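Local coordinates for alpha-L-rhamnosidase (Streptomyces avermitilis, PDB 3W5M), which hydrolyses terminal non-reducing alpha-L-rhamnose residues from alpha-L-rhamnosides such as naringin, rutin and gum arabic, and binds L-rhamnose through a calcium-dependent carbohydrate-binding module, at residues P133-S138 with T173-A178; S139-P144 with A234-V239; N150-A155 with A226-V231; S177-Y182 with E201-P206. All blocks are in the same frame, centred on the assembly; numbering follows the deposited sequence.

Contact 1. Residues P133-S138 with T173-A178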
loop_
_atom_site.group_PDB
_atom_site.type_symbol
_atom_site.label_atom_id
_atom_site.label_comp_id
_atom_site.label_asym_id
_atom_site.label_seq_id
_atom_site.Cartn_x
_atom_site.Cartn_y
_atom_site.Cartn_z
ATOM N N PRO A 133 27.885 11.980 -7.395
ATOM C CA PRO A 133 29.089 12.277 -8.174
ATOM C C PRO A 133 28.896 11.654 -9.556
ATOM O O PRO A 133 28.524 10.497 -9.631
ATOM C CB PRO A 133 30.168 11.518 -7.401
ATOM C CG PRO A 133 29.713 11.611 -5.973
ATOM C CD PRO A 133 28.209 11.572 -6.008
ATOM N N SER A 134 29.079 12.427 -10.626
ATOM C CA SER A 134 28.722 11.966 -11.968
ATOM C C SER A 134 29.929 11.565 -12.836
ATOM O O SER A 134 31.078 11.855 -12.516
ATOM C CB SER A 134 27.942 13.049 -12.703
ATOM O OG SER A 134 28.823 13.945 -13.341
ATOM N N LEU A 135 29.638 10.931 -13.955
ATOM C CA LEU A 135 30.673 10.425 -14.849
ATOM C C LEU A 135 31.047 11.421 -15.943
ATOM O O LEU A 135 31.904 11.139 -16.788
ATOM C CB LEU A 135 30.198 9.108 -15.460
ATOM C CG LEU A 135 29.998 7.989 -14.434
ATOM C CD1 LEU A 135 29.346 6.827 -15.161
ATOM C CD2 LEU A 135 31.350 7.580 -13.823
ATOM N N GLU A 136 30.411 12.593 -15.918
ATOM C CA GLU A 136 30.631 13.651 -16.905
ATOM C C GLU A 136 32.077 14.129 -16.867
ATOM O O GLU A 136 32.663 14.310 -15.800
ATOM C CB GLU A 136 29.678 14.826 -16.650
ATOM C CG GLU A 136 28.227 14.384 -16.611
ATOM C CD GLU A 136 27.220 15.517 -16.746
ATOM O OE1 GLU A 136 27.531 16.558 -17.375
ATOM O OE2 GLU A 136 26.095 15.346 -16.230
ATOM N N GLY A 137 32.662 14.306 -18.038
ATOM C CA GLY A 137 34.079 14.638 -18.115
ATOM C C GLY A 137 34.972 13.410 -18.214
ATOM O O GLY A 137 36.147 13.550 -18.513
ATOM N N SER A 138 34.426 12.212 -17.983
ATOM C CA SER A 138 35.214 10.998 -18.057
ATOM C C SER A 138 35.045 10.309 -19.412
ATOM O O SER A 138 34.241 10.740 -20.261
ATOM C CB SER A 138 34.842 10.035 -16.929
ATOM O OG SER A 138 35.873 9.082 -16.809
ATOM N N THR A 173 35.439 9.991 -3.267
ATOM C CA THR A 173 34.415 9.071 -3.785
ATOM C C THR A 173 34.831 8.550 -5.141
ATOM O O THR A 173 35.494 9.258 -5.912
ATOM C CB THR A 173 33.028 9.722 -3.946
ATOM O OG1 THR A 173 33.117 10.808 -4.901
ATOM C CG2 THR A 173 32.486 10.218 -2.590
ATOM N N LEU A 174 34.461 7.303 -5.404
ATOM C CA LEU A 174 34.694 6.693 -6.704
ATOM C C LEU A 174 33.365 6.307 -7.331
ATOM O O LEU A 174 32.593 5.565 -6.727
ATOM C CB LEU A 174 35.590 5.453 -6.562
ATOM C CG LEU A 174 35.853 4.681 -7.864
ATOM C CD1 LEU A 174 36.703 5.490 -8.830
ATOM C CD2 LEU A 174 36.512 3.327 -7.576
ATOM N N ALA A 175 33.091 6.822 -8.531
ATOM C CA ALA A 175 31.924 6.381 -9.301
ATOM C C ALA A 175 32.503 5.552 -10.461
ATOM O O ALA A 175 33.482 5.950 -11.075
ATOM C CB ALA A 175 31.157 7.575 -9.843
ATOM N N ILE A 176 31.920 4.392 -10.717
ATOM C CA ILE A 176 32.529 3.454 -11.667
ATOM C C ILE A 176 31.434 2.581 -12.285
ATOM O O ILE A 176 30.472 2.186 -11.622
ATOM C CB ILE A 176 33.642 2.619 -10.988
ATOM C CG1 ILE A 176 34.343 1.661 -11.974
ATOM C CG2 ILE A 176 33.072 1.829 -9.815
ATOM C CD1 ILE A 176 35.728 1.207 -11.549
ATOM N N SER A 177 31.566 2.318 -13.577
ATOM C CA SER A 177 30.680 1.406 -14.250
ATOM C C SER A 177 31.482 0.628 -15.297
ATOM O O SER A 177 32.493 1.135 -15.781
ATOM C CB SER A 177 29.586 2.218 -14.950
ATOM O OG SER A 177 28.569 1.354 -15.437
ATOM N N ALA A 178 31.043 -0.583 -15.654
ATOM C CA ALA A 178 31.716 -1.276 -16.762
ATOM C C ALA A 178 30.732 -2.083 -17.564
ATOM O O ALA A 178 29.786 -2.629 -17.013
ATOM C CB ALA A 178 32.832 -2.190 -16.258
#
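Leu135 and Pro133 cover one side of strand 171-179, meeting Ala175 and Thr173 in van der Waals contact without a hydrogen bond between the two segments. In Leu135, CB points at the strand and chi1 (-64°) sets CG anti to the carbonyl carbon. Beyond CG the methyls part. Leu135 CD2 settles on Ala175, 4.0 Å from Ala175 CB and 3.8 Å from Ala175 O. Leu135 CD1 goes the other way and lies 3.8 Å from Pro206 CG. Two residues upstream, the Pro133 ring crosses the Thr173 side chain at about a right angle, and Pro133 CG lies 3.7 Å from Thr173 OG1. Between these two touches Pro133 O comes over the Ala175 methyl, 3.9 Å from Ala175 CB, and this buried carbonyl has no polar partner in the model. Leu135 also opens a type II beta turn that runs to Ser138, with Gly137 at its third position. The loop thus joins the first residues of the CBM67 module, between helix 127-130 and strand 139-142, to the sheet where strand 171-179 runs between strands 207-210 and 235-244; Trp287 also packs on Leu135.

Contact 2. Residues S139-P144 with A234-V239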
loop_
_atom_site.group_PDB
_atom_site.type_symbol
_atom_site.label_atom_id
_atom_site.label_comp_id
_atom_site.label_asym_id
_atom_site.label_seq_id
_atom_site.Cartn_x
_atom_site.Cartn_y
_atom_site.Cartn_z
ATOM N N SER A 139 35.824 9.257 -19.614
ATOM C CA SER A 139 35.777 8.495 -20.863
ATOM C C SER A 139 35.637 7.027 -20.572
ATOM O O SER A 139 36.197 6.524 -19.572
ATOM C CB SER A 139 37.073 8.713 -21.617
ATOM O OG SER A 139 37.168 10.075 -21.979
ATOM N N TRP A 140 34.894 6.322 -21.434
ATOM C CA TRP A 140 34.882 4.867 -21.420
ATOM C C TRP A 140 36.180 4.396 -22.037
ATOM O O TRP A 140 36.538 4.856 -23.123
ATOM C CB TRP A 140 33.745 4.299 -22.265
ATOM C CG TRP A 140 32.385 4.622 -21.734
ATOM C CD1 TRP A 140 31.647 5.718 -22.012
ATOM C CD2 TRP A 140 31.582 3.792 -20.892
ATOM N NE1 TRP A 140 30.438 5.661 -21.350
ATOM C CE2 TRP A 140 30.369 4.482 -20.660
ATOM C CE3 TRP A 140 31.770 2.530 -20.303
ATOM C CZ2 TRP A 140 29.330 3.946 -19.880
ATOM C CZ3 TRP A 140 30.758 2.013 -19.508
ATOM C CH2 TRP A 140 29.544 2.720 -19.306
ATOM N N ILE A 141 36.908 3.531 -21.333
ATOM C CA ILE A 141 38.189 3.053 -21.840
ATOM C C ILE A 141 38.236 1.538 -21.940
ATOM O O ILE A 141 37.455 0.821 -21.286
ATOM C CB ILE A 141 39.408 3.588 -21.024
ATOM C CG1 ILE A 141 39.379 3.130 -19.567
ATOM C CG2 ILE A 141 39.455 5.084 -21.092
ATOM C CD1 ILE A 141 40.721 3.319 -18.880
ATOM N N TRP A 142 39.147 1.046 -22.790
ATOM C CA TRP A 142 39.413 -0.378 -22.904
ATOM C C TRP A 142 40.850 -0.563 -23.309
ATOM O O TRP A 142 41.582 0.408 -23.472
ATOM C CB TRP A 142 38.448 -1.005 -23.951
ATOM C CG TRP A 142 38.346 -2.460 -23.870
ATOM C CD1 TRP A 142 38.757 -3.368 -24.823
ATOM C CD2 TRP A 142 37.768 -3.232 -22.806
ATOM N NE1 TRP A 142 38.472 -4.643 -24.407
ATOM C CE2 TRP A 142 37.874 -4.600 -23.178
ATOM C CE3 TRP A 142 37.185 -2.906 -21.570
ATOM C CZ2 TRP A 142 37.430 -5.652 -22.346
ATOM C CZ3 TRP A 142 36.728 -3.961 -20.747
ATOM C CH2 TRP A 142 36.859 -5.313 -21.151
ATOM N N PHE A 143 41.262 -1.814 -23.462
ATOM C CA PHE A 143 42.541 -2.113 -24.090
ATOM C C PHE A 143 42.518 -1.656 -25.572
ATOM O O PHE A 143 41.448 -1.721 -26.222
ATOM C CB PHE A 143 42.855 -3.608 -23.963
ATOM C CG PHE A 143 44.192 -3.976 -24.551
ATOM C CD1 PHE A 143 45.358 -3.823 -23.803
ATOM C CD2 PHE A 143 44.297 -4.367 -25.892
ATOM C CE1 PHE A 143 46.592 -4.124 -24.352
ATOM C CE2 PHE A 143 45.541 -4.640 -26.455
ATOM C CZ PHE A 143 46.688 -4.528 -25.683
ATOM N N PRO A 144 43.664 -1.165 -26.099
ATOM C CA PRO A 144 43.684 -0.700 -27.492
ATOM C C PRO A 144 43.640 -1.868 -28.464
ATOM O O PRO A 144 44.675 -2.272 -29.007
ATOM C CB PRO A 144 45.020 0.058 -27.601
ATOM C CG PRO A 144 45.883 -0.550 -26.524
ATOM C CD PRO A 144 44.908 -0.784 -25.390
ATOM N N ALA A 234 32.612 -3.125 -25.274
ATOM C CA ALA A 234 33.248 -3.219 -23.968
ATOM C C ALA A 234 33.824 -1.880 -23.652
ATOM O O ALA A 234 34.187 -1.100 -24.546
ATOM C CB ALA A 234 34.356 -4.269 -23.946
ATOM N N GLY A 235 33.900 -1.605 -22.359
ATOM C CA GLY A 235 34.518 -0.388 -21.889
ATOM C C GLY A 235 34.208 -0.208 -20.414
ATOM O O GLY A 235 33.223 -0.756 -19.905
ATOM N N TRP A 236 35.002 0.610 -19.732
ATOM C CA TRP A 236 34.689 0.897 -18.318
ATOM C C TRP A 236 35.017 2.368 -18.104
ATOM O O TRP A 236 35.786 2.960 -18.873
ATOM C CB TRP A 236 35.418 -0.064 -17.335
ATOM C CG TRP A 236 36.891 0.150 -17.246
ATOM C CD1 TRP A 236 37.856 -0.385 -18.059
ATOM C CD2 TRP A 236 37.582 0.996 -16.311
ATOM N NE1 TRP A 236 39.100 0.077 -17.684
ATOM C CE2 TRP A 236 38.965 0.906 -16.604
ATOM C CE3 TRP A 236 37.165 1.787 -15.237
ATOM C CZ2 TRP A 236 39.945 1.598 -15.875
ATOM C CZ3 TRP A 236 38.148 2.482 -14.500
ATOM C CH2 TRP A 236 39.512 2.385 -14.836
ATOM N N ILE A 237 34.382 2.983 -17.110
ATOM C CA ILE A 237 34.512 4.409 -16.935
ATOM C C ILE A 237 34.518 4.708 -15.427
ATOM O O ILE A 237 33.817 4.020 -14.651
ATOM C CB ILE A 237 33.305 5.100 -17.622
ATOM C CG1 ILE A 237 33.450 6.641 -17.608
ATOM C CG2 ILE A 237 31.979 4.625 -16.978
ATOM C CD1 ILE A 237 32.490 7.350 -18.581
ATOM N N CYS A 238 35.288 5.709 -14.996
ATOM C CA CYS A 238 35.231 6.088 -13.586
ATOM C C CYS A 238 35.545 7.562 -13.385
ATOM O O CYS A 238 36.103 8.221 -14.288
ATOM C CB CYS A 238 36.160 5.206 -12.719
ATOM S SG CYS A 238 37.921 5.598 -12.883
ATOM N N VAL A 239 35.145 8.085 -12.219
ATOM C CA VAL A 239 35.682 9.354 -11.721
ATOM C C VAL A 239 36.031 9.158 -10.249
ATOM O O VAL A 239 35.239 8.613 -9.480
ATOM C CB VAL A 239 34.708 10.558 -11.837
ATOM C CG1 VAL A 239 35.389 11.843 -11.352
ATOM C CG2 VAL A 239 34.230 10.752 -13.268
#
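Within the beta-sandwich of the rhamnose-binding CBM67 module, Ile141 and Trp236 make a single antiparallel bridge of the hydrogen-bonded kind between strands 139-142 and 235-244. The strands are strongly skewed, with 134° between their directions, and pairing does not extend beyond this bridge. Ile141 N donates to Trp236 O at 2.8 Å, and Trp236 N returns a bond to Ile141 O at 2.9 Å. Each of these acceptors also receives a CA-H contact, from Trp140 and Gly235 respectively. Around the bridge, three indoles each have an aliphatic group over one face, in CH-pi contact. Ile237 CG2 stands 3.7 Å from the centroid of the Trp140 six-membered ring, only 4° off its normal, while Gly235 C and O come to the edge of the same ring. Trp236 has CG in the cramped position between backbone N and carbonyl carbon (chi1 70°), and its indole runs side by side with Ile141; Ile141 CG1 covers the five-membered ring of Trp236, and Ile141 CD1 lies 3.5 Å from Trp236 CZ2. Trp292 stacks on Trp140, and Phe159 and Trp257 meet Trp236 edge-to-face. Trp142 NE1 is bonded to Glu145 OE2, while Ala234 CB sits over the centre of the Trp142 six-membered ring, 3.5 Å from its centroid.

Contact 3. Residues N150-A155 with A226-V231. With CA (calcium ion), chain B.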
loop_
_atom_site.group_PDB
_atom_site.type_symbol
_atom_site.label_atom_id
_atom_site.label_comp_id
_atom_site.label_asym_id
_atom_site.label_seq_id
_atom_site.Cartn_x
_atom_site.Cartn_y
_atom_site.Cartn_z
ATOM N N ASN A 150 32.217 -0.552 -30.464
ATOM C CA ASN A 150 31.493 -1.373 -31.438
ATOM C C ASN A 150 31.603 -2.863 -31.103
ATOM O O ASN A 150 30.585 -3.550 -30.961
ATOM C CB ASN A 150 31.994 -1.068 -32.863
ATOM C CG ASN A 150 31.220 -1.828 -33.933
ATOM O OD1 ASN A 150 31.743 -2.752 -34.544
ATOM N ND2 ASN A 150 29.959 -1.448 -34.147
ATOM N N SER A 151 32.830 -3.363 -30.957
ATOM C CA SER A 151 33.046 -4.787 -30.723
ATOM C C SER A 151 34.417 -5.046 -30.087
ATOM O O SER A 151 35.417 -4.517 -30.542
ATOM C CB SER A 151 32.946 -5.564 -32.052
ATOM O OG SER A 151 32.861 -6.946 -31.784
ATOM N N ALA A 152 34.440 -5.850 -29.039
ATOM C CA ALA A 152 35.676 -6.307 -28.427
ATOM C C ALA A 152 35.488 -7.784 -28.113
ATOM O O ALA A 152 34.338 -8.242 -28.009
ATOM C CB ALA A 152 35.956 -5.505 -27.158
ATOM N N PRO A 153 36.602 -8.551 -27.985
ATOM C CA PRO A 153 36.474 -9.980 -27.636
ATOM C C PRO A 153 35.842 -10.177 -26.255
ATOM O O PRO A 153 35.863 -9.253 -25.427
ATOM C CB PRO A 153 37.935 -10.475 -27.622
ATOM C CG PRO A 153 38.779 -9.234 -27.462
ATOM C CD PRO A 153 38.019 -8.171 -28.203
ATOM N N ALA A 154 35.311 -11.374 -26.003
ATOM C CA ALA A 154 34.818 -11.739 -24.675
ATOM C C ALA A 154 36.023 -12.134 -23.803
ATOM O O ALA A 154 36.386 -13.321 -23.698
ATOM C CB ALA A 154 33.832 -12.899 -24.754
ATOM N N ALA A 155 36.648 -11.138 -23.189
ATOM C CA ALA A 155 37.880 -11.364 -22.468
ATOM C C ALA A 155 37.998 -10.399 -21.293
ATOM O O ALA A 155 37.183 -9.474 -21.144
ATOM C CB ALA A 155 39.060 -11.220 -23.417
ATOM N N ALA A 226 38.642 -5.615 -15.864
ATOM C CA ALA A 226 37.309 -5.486 -16.423
ATOM C C ALA A 226 37.149 -6.597 -17.435
ATOM O O ALA A 226 38.105 -6.941 -18.139
ATOM C CB ALA A 226 37.131 -4.128 -17.085
ATOM N N SER A 227 35.937 -7.145 -17.519
ATOM C CA SER A 227 35.678 -8.272 -18.411
ATOM C C SER A 227 34.499 -7.987 -19.320
ATOM O O SER A 227 33.488 -7.410 -18.895
ATOM C CB SER A 227 35.434 -9.556 -17.615
ATOM O OG SER A 227 36.581 -9.846 -16.823
ATOM N N ASN A 228 34.627 -8.399 -20.575
ATOM C CA ASN A 228 33.514 -8.298 -21.521
ATOM C C ASN A 228 32.891 -9.681 -21.605
ATOM O O ASN A 228 33.613 -10.668 -21.797
ATOM C CB ASN A 228 34.051 -7.850 -22.877
ATOM C CG ASN A 228 32.954 -7.618 -23.923
ATOM O OD1 ASN A 228 31.789 -7.416 -23.602
ATOM N ND2 ASN A 228 33.353 -7.633 -25.191
ATOM N N ALA A 229 31.568 -9.754 -21.452
ATOM C CA ALA A 229 30.856 -11.041 -21.284
ATOM C C ALA A 229 30.652 -11.824 -22.576
ATOM O O ALA A 229 30.509 -13.060 -22.569
ATOM C CB ALA A 229 29.522 -10.806 -20.602
ATOM N N SER A 230 30.625 -11.117 -23.693
ATOM C CA SER A 230 30.467 -11.749 -24.983
ATOM C C SER A 230 31.021 -10.810 -26.042
ATOM O O SER A 230 31.244 -9.627 -25.773
ATOM C CB SER A 230 28.985 -12.022 -25.250
ATOM O OG SER A 230 28.288 -10.798 -25.254
ATOM N N VAL A 231 31.232 -11.323 -27.246
ATOM C CA VAL A 231 31.725 -10.493 -28.333
ATOM C C VAL A 231 30.723 -9.375 -28.614
ATOM O O VAL A 231 29.536 -9.628 -28.861
ATOM C CB VAL A 231 32.004 -11.332 -29.604
ATOM C CG1 VAL A 231 32.381 -10.438 -30.777
ATOM C CG2 VAL A 231 33.118 -12.327 -29.341
HETATM CA CA CA B . 29.756 -6.277 -23.477
HETATM O O HOH W 1 29.337 -7.569 -25.474
HETATM O O HOH W 2 27.344 -7.192 -23.231
HETATM O O HOH W 3 27.767 -4.859 -24.445
#
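Asn228, a calcium ligand in the rhamnose-binding CBM67 module, holds the metal with one end of its amide and the Pro153 carbonyl with the other. Asn228 OD1 binds the calcium ion at 2.3 Å; Asp179, Asn180, the Pro233 carbonyl and three waters complete seven ligands. In Asn228, chi1 (-176°) sets CG anti to the backbone N; from there OD1 faces the ion and ND2 the 150-155 loop. Asn228 ND2 donates to Pro153 O at 3.0 Å, approaching from well above the carbonyl plane, and Gly232 O is a further acceptor. Calcium on OD1 would be expected to draw charge from the amide and strengthen ND2 as a donor. Next outward, the backbone is fixed too: Asn228 N gives a nearly straight bond to Ala155 O, 2.8 Å. Between the two accepting carbonyls Ala154 forms the centre of an inverse gamma turn, and its CB packs 3.6 Å from Ser230 CA. Farther along, Ser230 O accepts from water 1, itself a calcium ligand at 2.4 Å, which ties the loop that follows strand 218-227 to the metal a second time. Val231 CG1 rests 3.7 Å from Ser151 OG.

Contact 4. Residues S177-Y182 with E201-P206. With CA (calcium ion), chain B.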
loop_
_atom_site.group_PDB
_atom_site.type_symbol
_atom_site.label_atom_id
_atom_site.label_comp_id
_atom_site.label_asym_id
_atom_site.label_seq_id
_atom_site.Cartn_x
_atom_site.Cartn_y
_atom_site.Cartn_z
ATOM N N SER A 177 31.566 2.318 -13.577
ATOM C CA SER A 177 30.680 1.406 -14.250
ATOM C C SER A 177 31.482 0.628 -15.297
ATOM O O SER A 177 32.493 1.135 -15.781
ATOM C CB SER A 177 29.586 2.218 -14.950
ATOM O OG SER A 177 28.569 1.354 -15.437
ATOM N N ALA A 178 31.043 -0.583 -15.654
ATOM C CA ALA A 178 31.716 -1.276 -16.762
ATOM C C ALA A 178 30.732 -2.083 -17.564
ATOM O O ALA A 178 29.786 -2.629 -17.013
ATOM C CB ALA A 178 32.832 -2.190 -16.258
ATOM N N ASP A 179 30.983 -2.136 -18.862
ATOM C CA ASP A 179 30.394 -3.119 -19.750
ATOM C C ASP A 179 31.476 -4.204 -19.945
ATOM O O ASP A 179 32.383 -4.005 -20.759
ATOM C CB ASP A 179 30.101 -2.413 -21.082
ATOM C CG ASP A 179 29.387 -3.321 -22.093
ATOM O OD1 ASP A 179 29.462 -4.538 -21.925
ATOM O OD2 ASP A 179 28.805 -2.815 -23.064
ATOM N N ASN A 180 31.431 -5.351 -19.243
ATOM C CA ASN A 180 30.322 -5.787 -18.389
ATOM C C ASN A 180 30.563 -5.792 -16.897
ATOM O O ASN A 180 29.628 -5.548 -16.127
ATOM C CB ASN A 180 29.882 -7.198 -18.804
ATOM C CG ASN A 180 29.273 -7.200 -20.180
ATOM O OD1 ASN A 180 29.944 -7.516 -21.170
ATOM N ND2 ASN A 180 28.015 -6.761 -20.264
ATOM N N VAL A 181 31.792 -6.086 -16.478
ATOM C CA VAL A 181 32.088 -6.138 -15.033
ATOM C C VAL A 181 33.470 -5.580 -14.716
ATOM O O VAL A 181 34.322 -5.455 -15.616
ATOM C CB VAL A 181 32.014 -7.579 -14.450
ATOM C CG1 VAL A 181 30.591 -8.129 -14.501
ATOM C CG2 VAL A 181 33.002 -8.520 -15.139
ATOM N N TYR A 182 33.705 -5.282 -13.437
ATOM C CA TYR A 182 34.974 -4.697 -13.010
ATOM C C TYR A 182 35.368 -5.182 -11.610
ATOM O O TYR A 182 34.521 -5.667 -10.854
ATOM C CB TYR A 182 34.913 -3.169 -13.049
ATOM C CG TYR A 182 33.880 -2.595 -12.110
ATOM C CD1 TYR A 182 34.162 -2.423 -10.759
ATOM C CD2 TYR A 182 32.606 -2.255 -12.564
ATOM C CE1 TYR A 182 33.210 -1.924 -9.883
ATOM C CE2 TYR A 182 31.649 -1.743 -11.697
ATOM C CZ TYR A 182 31.963 -1.576 -10.353
ATOM O OH TYR A 182 31.011 -1.087 -9.490
ATOM N N GLU A 201 23.252 -6.205 -17.635
ATOM C CA GLU A 201 23.463 -4.848 -18.150
ATOM C C GLU A 201 23.779 -3.858 -17.014
ATOM O O GLU A 201 23.285 -2.723 -16.979
ATOM C CB GLU A 201 22.300 -4.384 -19.038
ATOM C CG GLU A 201 22.229 -5.154 -20.353
ATOM C CD GLU A 201 21.073 -4.746 -21.256
ATOM O OE1 GLU A 201 20.400 -3.726 -20.995
ATOM O OE2 GLU A 201 20.844 -5.461 -22.257
ATOM N N GLY A 202 24.616 -4.324 -16.091
ATOM C CA GLY A 202 25.115 -3.523 -14.988
ATOM C C GLY A 202 25.782 -2.220 -15.360
ATOM O O GLY A 202 25.863 -1.314 -14.527
ATOM N N TRP A 203 26.243 -2.096 -16.607
ATOM C CA TRP A 203 26.867 -0.843 -17.059
ATOM C C TRP A 203 25.909 0.341 -16.973
ATOM O O TRP A 203 26.343 1.498 -16.892
ATOM C CB TRP A 203 27.420 -0.980 -18.472
ATOM C CG TRP A 203 26.403 -1.390 -19.494
ATOM C CD1 TRP A 203 26.154 -2.647 -19.952
ATOM C CD2 TRP A 203 25.515 -0.514 -20.200
ATOM N NE1 TRP A 203 25.144 -2.613 -20.904
ATOM C CE2 TRP A 203 24.746 -1.311 -21.081
ATOM C CE3 TRP A 203 25.306 0.871 -20.182
ATOM C CZ2 TRP A 203 23.777 -0.765 -21.932
ATOM C CZ3 TRP A 203 24.342 1.410 -21.024
ATOM C CH2 TRP A 203 23.598 0.595 -21.895
ATOM N N ARG A 204 24.602 0.041 -17.021
ATOM C CA ARG A 204 23.550 1.050 -16.848
ATOM C C ARG A 204 23.490 1.654 -15.468
ATOM O O ARG A 204 22.898 2.732 -15.292
ATOM C CB ARG A 204 22.186 0.436 -17.128
ATOM C CG ARG A 204 21.994 -0.030 -18.557
ATOM C CD ARG A 204 20.554 -0.480 -18.751
ATOM N NE ARG A 204 20.385 -1.155 -20.028
ATOM C CZ ARG A 204 20.204 -0.539 -21.189
ATOM N NH1 ARG A 204 20.158 0.791 -21.254
ATOM N NH2 ARG A 204 20.068 -1.267 -22.289
ATOM N N ARG A 205 24.071 0.965 -14.487
ATOM C CA ARG A 205 23.889 1.334 -13.075
ATOM C C ARG A 205 25.225 1.489 -12.379
ATOM O O ARG A 205 25.660 0.588 -11.654
ATOM C CB ARG A 205 22.977 0.340 -12.323
ATOM C CG ARG A 205 21.536 0.329 -12.850
ATOM C CD ARG A 205 20.686 -0.808 -12.308
ATOM N NE ARG A 205 21.259 -2.121 -12.581
ATOM C CZ ARG A 205 21.076 -2.818 -13.699
ATOM N NH1 ARG A 205 20.324 -2.337 -14.687
ATOM N NH2 ARG A 205 21.663 -4.005 -13.833
ATOM N N PRO A 206 25.906 2.620 -12.634
ATOM C CA PRO A 206 27.178 2.909 -11.957
ATOM C C PRO A 206 27.059 2.856 -10.439
ATOM O O PRO A 206 26.047 3.274 -9.888
ATOM C CB PRO A 206 27.501 4.349 -12.390
ATOM C CG PRO A 206 26.732 4.564 -13.629
ATOM C CD PRO A 206 25.518 3.680 -13.575
HETATM CA CA CA B . 29.756 -6.277 -23.477
HETATM O O HOH W 4 28.642 -1.278 -13.695
HETATM O O HOH W 3 27.767 -4.859 -24.445
HETATM O O HOH W 5 27.321 -4.717 -17.634
HETATM O O HOH W 6 25.499 -5.554 -21.702
HETATM O O HOH W 2 27.344 -7.192 -23.231
HETATM O O HOH W 7 28.813 -0.611 -10.896
HETATM O O HOH W 1 29.337 -7.569 -25.474
#
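The end of strand 171-179 passes the 201-206 loop with Ser177 CA 4.4 Å from Pro206 CA and Ala178 opposite Trp203, which lies in a 3-10 turn (202-204); a cis peptide and a classic beta bulge facing Ser227 then carry the chain from Asp179 through Asn180 into strand 181-186. Ser177 OG, anti to its backbone N (chi1 -170°), donates to Trp203 O at 2.7 Å, strongly bent at the carbonyl (C=O...OG 106°). Pro206 CG lies on the CB of the same serine, 3.9 Å away. Trp203 CB packs 3.2 Å from Ala178 O, and its indole runs alongside the Asp179 carboxylate, pointing the same way with the planes 16° apart; Asp179 CG is 3.9 Å from Trp203 CD1. Asp179 OD2 lies over one face of the indole and Arg204 CG over the other; the Arg204 guanidinium grips Glu201 OE1 with NE and NH2. Water 5 bridges Trp203 N and Asn180 O, and Trp292 NE1 bonds Asp179 OD2. Asp179 OD1 binds the calcium ion, as does Asn180 OD1 at 2.6 Å from it; the metal would favour an ionised Asp179. Asp179, Asn180 and Trp203 bind rhamnose, so the contact sets an aromatic wall beside the metal; calcium-bound waters 2 and 3 may mark where sugar hydroxyls go, consistent with the loss of rhamnose binding when calcium is removed.

Overall arrangement
All four contacts lie in the CBM67 module, 33 to 43 Å from the centre of the chain. Contacts 1, 2 and 4 share one sheet, in which strands 171-179 and 235-244 are neighbours, and their centres are about 11 Å apart. Contact 4 spans both sheets, reaching through strand 181-186 the opposing one, where contact 3 lies on the neighbouring strand 218-227; the two meet at the calcium ion. Along the chain, contact 4 is nested within contact 3 and contact 3 within contact 2, whereas contact 1 alternates with contacts 2 and 3. Contacts 3 and 4 thus form the calcium and rhamnose end, with contact 2 beside it, while contact 1 packs farther up strand 171-179, about 21 Å from contact 3 between centres.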